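Matching sites in ciona betagamma-crystallin from Ciona intestinalis, a protein that binds calcium and serves as a structural component of the neuroectodermal visual system (PDB 2BV2 (chain A, 1.55 Å), residues Val9-Lys14 and Val34-Val39), and in its relative Beta/gama crystallin family protein from Methanosarcina acetivorans (PDB 3HZ2 (chain B, 1.86 Å), residues Val11-Lys16 and Ile35-Val40). Both blocks share one frame: the second was fitted to the first on N, CA, C and O of the twelve residues, RMSD 0.34 Å. Numbering follows each deposited sequence.

Structure 1 (2BV2); sequences VEFGGK and VSSIIV. With CA (calcium ion), chain C.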
loop_
_atom_site.group_PDB
_atom_site.type_symbol
_atom_site.label_atom_id
_atom_site.label_comp_id
_atom_site.label_asym_id
_atom_site.label_seq_id
_atom_site.Cartn_x
_atom_site.Cartn_y
_atom_site.Cartn_z
ATOM N N VAL A 9 -7.890 8.918 1.481
ATOM C CA VAL A 9 -8.411 8.689 0.147
ATOM C C VAL A 9 -8.056 9.844 -0.800
ATOM O O VAL A 9 -7.708 10.970 -0.381
ATOM C CB VAL A 9 -9.954 8.451 0.140
ATOM C CG1 VAL A 9 -10.305 7.268 0.992
ATOM C CG2 VAL A 9 -10.709 9.690 0.575
ATOM N N GLU A 10 -8.132 9.553 -2.098
ATOM C CA GLU A 10 -7.879 10.571 -3.123
ATOM C C GLU A 10 -6.497 11.201 -2.992
ATOM O O GLU A 10 -6.308 12.370 -3.332
ATOM C CB GLU A 10 -8.989 11.634 -3.124
ATOM C CG GLU A 10 -10.376 11.053 -3.434
ATOM C CD GLU A 10 -10.560 10.640 -4.907
ATOM O OE1 GLU A 10 -9.665 10.898 -5.741
ATOM O OE2 GLU A 10 -11.623 10.061 -5.235
ATOM N N PHE A 11 -5.543 10.410 -2.496
ATOM C CA PHE A 11 -4.120 10.797 -2.456
ATOM C C PHE A 11 -3.848 12.014 -1.559
ATOM O O PHE A 11 -2.903 12.771 -1.755
ATOM C CB PHE A 11 -3.591 10.983 -3.873
ATOM C CG PHE A 11 -4.188 10.020 -4.837
ATOM C CD1 PHE A 11 -5.116 10.443 -5.762
ATOM C CD2 PHE A 11 -3.924 8.666 -4.721
ATOM C CE1 PHE A 11 -5.711 9.536 -6.619
ATOM C CE2 PHE A 11 -4.538 7.754 -5.549
ATOM C CZ PHE A 11 -5.414 8.185 -6.510
ATOM N N GLY A 12 -4.655 12.124 -0.526
ATOM C CA GLY A 12 -4.467 13.131 0.504
ATOM C C GLY A 12 -3.686 12.642 1.712
ATOM O O GLY A 12 -3.368 11.443 1.860
ATOM N N GLY A 13 -3.387 13.578 2.601
ATOM C CA GLY A 13 -2.754 13.242 3.861
ATOM C C GLY A 13 -1.298 12.869 3.713
ATOM O O GLY A 13 -0.662 13.152 2.692
ATOM N N LYS A 14 -0.782 12.204 4.745
ATOM C CA LYS A 14 0.624 11.791 4.788
ATOM C C LYS A 14 0.926 10.740 3.703
ATOM O O LYS A 14 0.098 9.874 3.384
ATOM C CB LYS A 14 0.951 11.226 6.167
ATOM C CG LYS A 14 2.412 11.146 6.507
ATOM C CD LYS A 14 2.607 10.720 7.992
ATOM C CE LYS A 14 4.066 10.789 8.444
ATOM N NZ LYS A 14 4.270 10.294 9.849
ATOM N N VAL A 34 -3.387 3.249 5.612
ATOM C CA VAL A 34 -3.422 3.559 4.184
ATOM C C VAL A 34 -4.850 3.516 3.619
ATOM O O VAL A 34 -5.610 2.579 3.865
ATOM C CB VAL A 34 -2.508 2.625 3.378
ATOM C CG1 VAL A 34 -2.778 2.746 1.852
ATOM C CG2 VAL A 34 -1.045 2.912 3.682
ATOM N N SER A 35 -5.205 4.575 2.884
ATOM C CA SER A 35 -6.517 4.707 2.297
ATOM C C SER A 35 -6.497 4.992 0.779
ATOM O O SER A 35 -7.531 4.918 0.147
ATOM C CB SER A 35 -7.275 5.797 3.050
ATOM O OG SER A 35 -7.473 5.456 4.415
ATOM N N SER A 36 -5.343 5.364 0.204
ATOM C CA SER A 36 -5.174 5.373 -1.243
ATOM C C SER A 36 -3.714 5.101 -1.614
ATOM O O SER A 36 -2.816 5.177 -0.756
ATOM C CB SER A 36 -5.626 6.705 -1.838
ATOM O OG SER A 36 -4.858 7.793 -1.357
ATOM N N ILE A 37 -3.497 4.775 -2.887
ATOM C CA ILE A 37 -2.195 4.303 -3.368
ATOM C C ILE A 37 -1.961 4.751 -4.797
ATOM O O ILE A 37 -2.878 4.732 -5.602
ATOM C CB ILE A 37 -2.083 2.744 -3.318
ATOM C CG1 ILE A 37 -2.144 2.216 -1.876
ATOM C CG2 ILE A 37 -0.788 2.266 -3.998
ATOM C CD1 ILE A 37 -2.119 0.688 -1.807
ATOM N N ILE A 38 -0.725 5.154 -5.103
ATOM C CA ILE A 38 -0.294 5.366 -6.465
ATOM C C ILE A 38 0.875 4.430 -6.733
ATOM O O ILE A 38 1.885 4.464 -6.018
ATOM C CB ILE A 38 0.151 6.812 -6.723
ATOM C CG1 ILE A 38 -1.064 7.741 -6.588
ATOM C CG2 ILE A 38 0.826 6.919 -8.118
ATOM C CD1 ILE A 38 -0.770 9.209 -6.797
ATOM N N VAL A 39 0.741 3.577 -7.748
ATOM C CA VAL A 39 1.889 2.794 -8.206
ATOM C C VAL A 39 2.486 3.528 -9.396
ATOM O O VAL A 39 1.859 3.613 -10.447
ATOM C CB VAL A 39 1.501 1.354 -8.587
ATOM C CG1 VAL A 39 2.700 0.590 -9.125
ATOM C CG2 VAL A 39 0.926 0.602 -7.396
HETATM CA CA CA C . -6.541 6.307 6.437
HETATM O O HOH W 1 -8.749 6.207 7.177
#
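The side chains of Phe11 and Ile38 cross at about a right angle, and apolar, branched Ile38 can lay CD1 over one ring face, 4.2 Å from the centroid, in a CH-pi contact. Ile38 CG1, set beside its own backbone N (chi1 -66°), comes within 3.5 Å of Phe11 CD2. At the ring edge, near its plane, lies Ile37 O. These contacts lay the loop between strands 2-6 and 15-18, where Glu10 holds positive phi (57°), on strand 36-41 within the first Greek key. Small Ser36 can reach backbone: its OG accepts a 2.9 Å hydrogen bond from Phe11 N and also bonds Asp8 O. Ser35 and Ser36 both face Phe6, a classic beta bulge. Ser35 OG binds calcium at 2.4 Å, with Glu7, Ile33 and Asp75, and hydrogen-bonds Asp74; its CB packs against Val9 CG1. Buried Val34 turns away from the loop, onto Leu5.

Comparison
The sharpest difference is Ile38(A) against Lys39(B), the residue lying over the phenylalanine ring. Their CB atoms coincide within the error, and the chains start out alike: CG1 of Ile38(A) and CG of Lys39(B) are 0.4 Å apart, CD1 of Ile38(A) and CD of Lys39(B) 0.6 Å apart. Beyond this, the lysine continues to NZ, which has no counterpart in Ile38(A), whereas the isoleucine carries a branch, CG2, that Lys39(B) lacks. Both residues still touch the ring, and Phe11(A) and Phe13(B) keep their place, so the apolar cover persists while a positive charge joins it in B, which may add an electrostatic attraction to the ring. Val9(A), Ser35(A), Ser36(A) and their counterparts also keep their place, and calcium is bound here in both. Glu10(A) stands against Asn12(B) in the loop, with positive phi in both. Away from the contact, buried Val34(A) is matched by Ile35(B): CG1 of Val34(A) and CG2 of Ile35(B) lie 0.4 Å apart after superposition, CG2 of Val34(A) and CG1 of Ile35(B) 0.3 Å apart, and CD1 of Ile35(B) has no counterpart in Val34(A).

Structure 2 (3HZ2); sequences VNFGGK and ISSIKV. With CA (calcium ion), chain D.
The side chains of Phe13 and Lys39 cross at about a right angle, and the methylenes of Lys39 cover one ring face, CE 3.5 Å from the centroid in a CH-pi contact. Lys39 CG, set beside its own backbone N (chi1 -74°), comes within 3.6 Å of Phe13 CE2. Extended beyond CG, the chain carries Lys39 NZ over the same face, 4.6 Å from the centroid, as a cation-pi partner. At the ring edge, near its plane, lies Ile38 O. Asn12 holds positive phi (59°) in the loop. Small Ser37 can reach backbone: its OG accepts a weak 2.9 Å hydrogen bond from Phe13 N and also bonds His10 O. Ser36 and Ser37 both face Tyr8, a classic beta bulge. Ser36 OG binds calcium at 2.5 Å, with Glu9, Lys34 and Asn76, and hydrogen-bonds Asp75; its CB packs against Val11 CG1. Buried Ile35 turns away from the loop, onto Val7.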
loop_
_atom_site.group_PDB
_atom_site.type_symbol
_atom_site.label_atom_id
_atom_site.label_comp_id
_atom_site.label_asym_id
_atom_site.label_seq_id
_atom_site.Cartn_x
_atom_site.Cartn_y
_atom_site.Cartn_z
ATOM N N VAL B 11 -8.108 9.028 1.389
ATOM C CA VAL B 11 -8.544 8.663 0.052
ATOM C C VAL B 11 -8.246 9.872 -0.828
ATOM O O VAL B 11 -8.052 10.983 -0.326
ATOM C CB VAL B 11 -10.059 8.347 -0.003
ATOM C CG1 VAL B 11 -10.358 7.092 0.809
ATOM C CG2 VAL B 11 -10.860 9.531 0.509
ATOM N N ASN B 12 -8.217 9.652 -2.135
ATOM C CA ASN B 12 -7.907 10.705 -3.091
ATOM C C ASN B 12 -6.534 11.322 -2.874
ATOM O O ASN B 12 -6.320 12.515 -3.099
ATOM C CB ASN B 12 -8.994 11.784 -3.105
ATOM C CG ASN B 12 -9.978 11.586 -4.243
ATOM O OD1 ASN B 12 -9.714 10.814 -5.167
ATOM N ND2 ASN B 12 -11.105 12.285 -4.194
ATOM N N PHE B 13 -5.610 10.486 -2.416
ATOM C CA PHE B 13 -4.221 10.868 -2.216
ATOM C C PHE B 13 -3.957 12.019 -1.249
ATOM O O PHE B 13 -3.059 12.832 -1.477
ATOM C CB PHE B 13 -3.614 11.171 -3.588
ATOM C CG PHE B 13 -4.083 10.230 -4.666
ATOM C CD1 PHE B 13 -4.890 10.687 -5.704
ATOM C CD2 PHE B 13 -3.762 8.874 -4.610
ATOM C CE1 PHE B 13 -5.374 9.811 -6.673
ATOM C CE2 PHE B 13 -4.239 7.986 -5.573
ATOM C CZ PHE B 13 -5.049 8.455 -6.609
ATOM N N GLY B 14 -4.714 12.067 -0.157
ATOM C CA GLY B 14 -4.532 13.126 0.819
ATOM C C GLY B 14 -3.775 12.693 2.058
ATOM O O GLY B 14 -3.449 11.512 2.221
ATOM N N GLY B 15 -3.487 13.659 2.929
ATOM C CA GLY B 15 -2.774 13.381 4.165
ATOM C C GLY B 15 -1.307 13.026 4.017
ATOM O O GLY B 15 -0.669 13.347 3.012
ATOM N N LYS B 16 -0.767 12.369 5.038
ATOM C CA LYS B 16 0.631 11.950 5.035
ATOM C C LYS B 16 0.852 10.986 3.874
ATOM O O LYS B 16 -0.009 10.160 3.573
ATOM C CB LYS B 16 0.971 11.252 6.358
ATOM C CG LYS B 16 2.412 10.771 6.471
ATOM C CD LYS B 16 3.391 11.935 6.520
ATOM C CE LYS B 16 4.838 11.454 6.511
ATOM N NZ LYS B 16 5.127 10.539 7.651
ATOM N N ILE B 35 -3.186 3.669 5.492
ATOM C CA ILE B 35 -3.265 3.813 4.038
ATOM C C ILE B 35 -4.663 3.678 3.434
ATOM O O ILE B 35 -5.352 2.678 3.646
ATOM C CB ILE B 35 -2.296 2.836 3.345
ATOM C CG1 ILE B 35 -0.860 3.170 3.765
ATOM C CG2 ILE B 35 -2.443 2.940 1.830
ATOM C CD1 ILE B 35 0.168 2.121 3.387
ATOM N N SER B 36 -5.061 4.696 2.667
ATOM C CA SER B 36 -6.377 4.741 2.031
ATOM C C SER B 36 -6.373 4.939 0.521
ATOM O O SER B 36 -7.397 4.754 -0.136
ATOM C CB SER B 36 -7.216 5.835 2.667
ATOM O OG SER B 36 -7.473 5.505 4.010
ATOM N N SER B 37 -5.237 5.351 -0.024
ATOM C CA SER B 37 -5.115 5.519 -1.466
ATOM C C SER B 37 -3.680 5.169 -1.834
ATOM O O SER B 37 -2.769 5.295 -1.012
ATOM C CB SER B 37 -5.490 6.949 -1.900
ATOM O OG SER B 37 -4.717 7.932 -1.246
ATOM N N ILE B 38 -3.481 4.706 -3.063
ATOM C CA ILE B 38 -2.163 4.276 -3.501
ATOM C C ILE B 38 -1.903 4.591 -4.969
ATOM O O ILE B 38 -2.821 4.584 -5.787
ATOM C CB ILE B 38 -2.010 2.740 -3.333
ATOM C CG1 ILE B 38 -2.250 2.338 -1.876
ATOM C CG2 ILE B 38 -0.627 2.291 -3.807
ATOM C CD1 ILE B 38 -2.372 0.834 -1.664
ATOM N N LYS B 39 -0.640 4.855 -5.290
ATOM C CA LYS B 39 -0.233 5.115 -6.667
ATOM C C LYS B 39 0.957 4.223 -6.992
ATOM O O LYS B 39 2.055 4.452 -6.493
ATOM C CB LYS B 39 0.185 6.574 -6.858
ATOM C CG LYS B 39 -0.946 7.580 -6.882
ATOM C CD LYS B 39 -0.396 8.958 -7.224
ATOM C CE LYS B 39 -1.436 10.050 -7.065
ATOM N NZ LYS B 39 -0.848 11.383 -7.423
ATOM N N VAL B 40 0.742 3.197 -7.811
ATOM C CA VAL B 40 1.840 2.319 -8.192
ATOM C C VAL B 40 2.437 2.902 -9.469
ATOM O O VAL B 40 1.874 2.752 -10.550
ATOM C CB VAL B 40 1.357 0.878 -8.468
ATOM C CG1 VAL B 40 2.536 0.011 -8.900
ATOM C CG2 VAL B 40 0.714 0.294 -7.213
HETATM CA CA CA D . -6.859 6.462 6.210
HETATM O O HOH W 2 -9.532 6.333 6.035
HETATM O O HOH W 3 -6.156 7.001 8.627
HETATM O O HOH W 4 -7.844 8.931 6.554
#